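Local coordinates for protein dTDP-4-dehydrorhamnose reductase (Sulfolobus tokodaii, PDB 2GGS) that probably reduces dTDP-4-dehydrorhamnose using NADPH, which it binds in a Rossmann-type nucleotide-binding domain, at residues Leu41-Phe46 with Tyr81-Glu86. Numbering follows the deposited sequence.
With NDP (NADPH dihydro-nicotinamide-adenine-dinucleotide phosphate), chain C.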
loop_
_atom_site.group_PDB
_atom_site.type_symbol
_atom_site.label_atom_id
_atom_site.label_comp_id
_atom_site.label_asym_id
_atom_site.label_seq_id
_atom_site.Cartn_x
_atom_site.Cartn_y
_atom_site.Cartn_z
ATOM N N LEU A 41 15.603 -9.916 -5.696
ATOM C CA LEU A 41 16.156 -8.647 -6.195
ATOM C C LEU A 41 15.968 -7.546 -5.178
ATOM O O LEU A 41 14.830 -7.235 -4.728
ATOM C CB LEU A 41 15.567 -8.265 -7.576
ATOM C CG LEU A 41 15.968 -6.932 -8.200
ATOM C CD1 LEU A 41 17.425 -6.986 -8.646
ATOM C CD2 LEU A 41 15.082 -6.670 -9.400
ATOM N N ASP A 42 17.082 -6.943 -4.800
ATOM C CA ASP A 42 17.071 -5.772 -3.949
ATOM C C ASP A 42 16.942 -4.558 -4.832
ATOM O O ASP A 42 17.862 -4.223 -5.597
ATOM C CB ASP A 42 18.380 -5.683 -3.141
ATOM C CG ASP A 42 18.372 -4.553 -2.123
ATOM O OD1 ASP A 42 17.612 -3.551 -2.285
ATOM O OD2 ASP A 42 19.148 -4.647 -1.128
ATOM N N LEU A 43 15.805 -3.868 -4.723
ATOM C CA LEU A 43 15.530 -2.680 -5.541
ATOM C C LEU A 43 16.477 -1.485 -5.282
ATOM O O LEU A 43 16.508 -0.544 -6.085
ATOM C CB LEU A 43 14.083 -2.229 -5.350
ATOM C CG LEU A 43 13.094 -2.715 -6.410
ATOM C CD1 LEU A 43 13.164 -4.224 -6.660
ATOM C CD2 LEU A 43 11.671 -2.266 -6.075
ATOM N N THR A 44 17.238 -1.537 -4.190
ATOM C CA THR A 44 18.219 -0.465 -3.892
ATOM C C THR A 44 19.582 -0.713 -4.579
ATOM O O THR A 44 20.482 0.123 -4.489
ATOM C CB THR A 44 18.415 -0.214 -2.382
ATOM O OG1 THR A 44 19.043 -1.346 -1.767
ATOM C CG2 THR A 44 17.050 0.109 -1.678
ATOM N N ASP A 45 19.721 -1.839 -5.245
ATOM C CA ASP A 45 20.885 -2.093 -6.118
ATOM C C ASP A 45 20.482 -1.617 -7.522
ATOM O O ASP A 45 20.052 -2.409 -8.376
ATOM C CB ASP A 45 21.288 -3.582 -6.062
ATOM C CG ASP A 45 22.534 -3.900 -6.920
ATOM O OD1 ASP A 45 22.962 -3.067 -7.745
ATOM O OD2 ASP A 45 23.054 -5.016 -6.778
ATOM N N PHE A 46 20.608 -0.310 -7.754
ATOM C CA PHE A 46 20.007 0.298 -8.942
ATOM C C PHE A 46 20.450 -0.289 -10.295
ATOM O O PHE A 46 19.603 -0.541 -11.141
ATOM C CB PHE A 46 20.036 1.845 -8.927
ATOM C CG PHE A 46 19.497 2.469 -7.639
ATOM C CD1 PHE A 46 18.328 1.979 -7.022
ATOM C CD2 PHE A 46 20.137 3.570 -7.066
ATOM C CE1 PHE A 46 17.849 2.561 -5.828
ATOM C CE2 PHE A 46 19.657 4.178 -5.891
ATOM C CZ PHE A 46 18.502 3.655 -5.268
ATOM N N TYR A 81 14.352 6.538 2.192
ATOM C CA TYR A 81 14.526 7.235 0.919
ATOM C C TYR A 81 14.930 6.341 -0.261
ATOM O O TYR A 81 14.403 6.428 -1.361
ATOM C CB TYR A 81 15.506 8.431 1.083
ATOM C CG TYR A 81 15.604 9.247 -0.194
ATOM C CD1 TYR A 81 14.661 10.248 -0.474
ATOM C CD2 TYR A 81 16.625 9.015 -1.129
ATOM C CE1 TYR A 81 14.738 11.009 -1.647
ATOM C CE2 TYR A 81 16.708 9.774 -2.303
ATOM C CZ TYR A 81 15.745 10.755 -2.543
ATOM O OH TYR A 81 15.817 11.489 -3.674
ATOM N N LYS A 82 15.906 5.480 -0.057
ATOM C CA LYS A 82 16.409 4.695 -1.135
ATOM C C LYS A 82 15.395 3.757 -1.728
ATOM O O LYS A 82 15.396 3.570 -2.941
ATOM C CB LYS A 82 17.576 3.848 -0.651
ATOM C CG LYS A 82 18.834 4.673 -0.545
ATOM C CD LYS A 82 20.033 3.828 -0.972
ATOM C CE LYS A 82 20.755 3.221 0.227
ATOM N NZ LYS A 82 21.679 4.223 0.862
ATOM N N ILE A 83 14.561 3.161 -0.883
ATOM C CA ILE A 83 13.589 2.179 -1.397
ATOM C C ILE A 83 12.270 2.881 -1.744
ATOM O O ILE A 83 11.700 2.574 -2.783
ATOM C CB ILE A 83 13.376 0.961 -0.446
ATOM C CG1 ILE A 83 12.454 -0.124 -1.045
ATOM C CG2 ILE A 83 12.850 1.408 0.943
ATOM C CD1 ILE A 83 12.782 -0.596 -2.446
ATOM N N ASN A 84 11.823 3.800 -0.879
ATOM C CA ASN A 84 10.492 4.404 -1.083
ATOM C C ASN A 84 10.481 5.485 -2.130
ATOM O O ASN A 84 9.419 5.770 -2.738
ATOM C CB ASN A 84 9.986 4.980 0.229
ATOM C CG ASN A 84 9.554 3.921 1.201
ATOM O OD1 ASN A 84 9.462 2.727 0.877
ATOM N ND2 ASN A 84 9.229 4.373 2.408
ATOM N N ALA A 85 11.649 6.084 -2.370
ATOM C CA ALA A 85 11.741 7.166 -3.339
ATOM C C ALA A 85 12.726 6.843 -4.470
ATOM O O ALA A 85 12.344 6.703 -5.637
ATOM C CB ALA A 85 12.088 8.497 -2.652
ATOM N N GLU A 86 14.010 6.668 -4.138
ATOM C CA GLU A 86 15.002 6.652 -5.218
ATOM C C GLU A 86 14.839 5.449 -6.169
ATOM O O GLU A 86 15.055 5.600 -7.346
ATOM C CB GLU A 86 16.432 6.682 -4.633
ATOM C CG GLU A 86 17.460 7.168 -5.662
ATOM C CD GLU A 86 18.791 7.526 -5.026
ATOM O OE1 GLU A 86 18.985 7.212 -3.829
ATOM O OE2 GLU A 86 19.621 8.113 -5.750
HETATM P PA NDP C . 4.496 -5.023 2.847
HETATM O O1A NDP C . 5.252 -4.455 3.975
HETATM O O2A NDP C . 3.677 -6.206 3.203
HETATM O O5B NDP C . 5.441 -5.422 1.646
HETATM C C5B NDP C . 6.593 -4.655 1.346
HETATM C C4B NDP C . 7.202 -5.306 0.131
HETATM O O4B NDP C . 8.285 -4.478 -0.298
HETATM C C3B NDP C . 7.708 -6.716 0.390
HETATM O O3B NDP C . 7.385 -7.515 -0.717
HETATM C C2B NDP C . 9.223 -6.488 0.458
HETATM O O2B NDP C . 9.866 -7.651 0.032
HETATM C C1B NDP C . 9.365 -5.362 -0.557
HETATM N N9A NDP C . 10.631 -4.645 -0.381
HETATM C C8A NDP C . 10.978 -3.825 0.651
HETATM N N7A NDP C . 12.251 -3.386 0.438
HETATM C C5A NDP C . 12.687 -3.931 -0.710
HETATM C C6A NDP C . 13.904 -3.844 -1.397
HETATM N N6A NDP C . 14.955 -3.173 -0.850
HETATM N N1A NDP C . 14.017 -4.571 -2.551
HETATM C C2A NDP C . 12.997 -5.357 -3.073
HETATM N N3A NDP C . 11.812 -5.448 -2.382
HETATM C C4A NDP C . 11.682 -4.751 -1.230
HETATM O O3 NDP C . 3.671 -3.748 2.277
HETATM P PN NDP C . 2.148 -3.744 1.717
HETATM O O1N NDP C . 1.842 -4.844 0.831
HETATM O O2N NDP C . 1.359 -3.501 2.946
HETATM O O5D NDP C . 2.178 -2.353 0.926
HETATM C C5D NDP C . 2.147 -2.335 -0.498
HETATM C C4D NDP C . 2.257 -0.916 -1.040
HETATM O O4D NDP C . 1.168 -0.171 -0.549
HETATM C C3D NDP C . 3.517 -0.168 -0.614
HETATM O O3D NDP C . 3.804 0.672 -1.699
HETATM C C2D NDP C . 3.071 0.652 0.571
HETATM O O2D NDP C . 3.911 1.782 0.739
HETATM C C1D NDP C . 1.639 1.010 0.104
HETATM N N1N NDP C . 0.786 1.343 1.252
HETATM C C2N NDP C . 0.779 0.479 2.314
HETATM C C3N NDP C . -0.133 0.610 3.352
HETATM C C7N NDP C . -0.091 -0.369 4.480
HETATM O O7N NDP C . -0.849 -0.102 5.637
HETATM N N7N NDP C . 0.667 -1.459 4.384
HETATM C C4N NDP C . -1.151 1.735 3.347
HETATM C C5N NDP C . -1.046 2.658 2.156
HETATM C C6N NDP C . -0.091 2.405 1.164
HETATM P P2B NDP C . 10.575 -8.706 1.099
HETATM O O1X NDP C . 10.697 -9.925 0.277
HETATM O O2X NDP C . 9.692 -8.858 2.291
HETATM O O3X NDP C . 11.945 -8.147 1.563
#
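Leu-43, Thr-44 and Phe-46, in the loop after strand 39-40 and at the start of helix 46-56, pack against Lys-82, Ile-83 and Glu-86 of helix 77-97, beside the adenine of NADPH. The carboxylate of Asp-42, with CG anti to the backbone N, receives the adenine amino group: N6A donates to OD1 over 3.0 Å in a nearly straight bond (171°). The same oxygen accepts from Thr-44 N and Thr-44 OG1, both from one face of the carboxylate plane and well out of it; the backbone bond, 2.8 Å between Thr-44 N and Asp-42 OD1, closes an Asx turn inside a type I turn from Asp-42 to Asp-45. An alanine at Asp-42 would probably leave N6A, Thr-44 N and Thr-44 OG1 without their common acceptor and loosen the turn that presents the loop to adenine. Leu-43 N reads the neighbouring ring position, donating to N1A at 2.9 Å, while Leu-43 CB meets Ile-83 CD1 at 3.6 Å. Ile-83 has CG1 anti to the backbone N (chi1 -175°), and from there CG1 lies 3.6 Å from adenine N7A. Methyl CG2 of Thr-44 rests against both Lys-82 CB and Ile-83 CB. Phe-46 then reaches the helix farther from the cofactor: CE2 and CZ lie against the aliphatic part and carboxylate of Glu-86, CE2 to CD 3.6 Å, with ring and carboxylate planes 53° apart. Lys-82 O sits at the ring edge, Thr-44 O stands 3.7 Å above the ring centre, and His-90 stacks on Phe-46. The chemistry thus divides: the loop supplies an acceptor for N6A and a donor for N1A, a pairing that would favour adenine, whereas the helix adds van der Waals contacts, Ile-83 against base and Leu-43, Glu-86 and Lys-82 O against the Phe-46 ring.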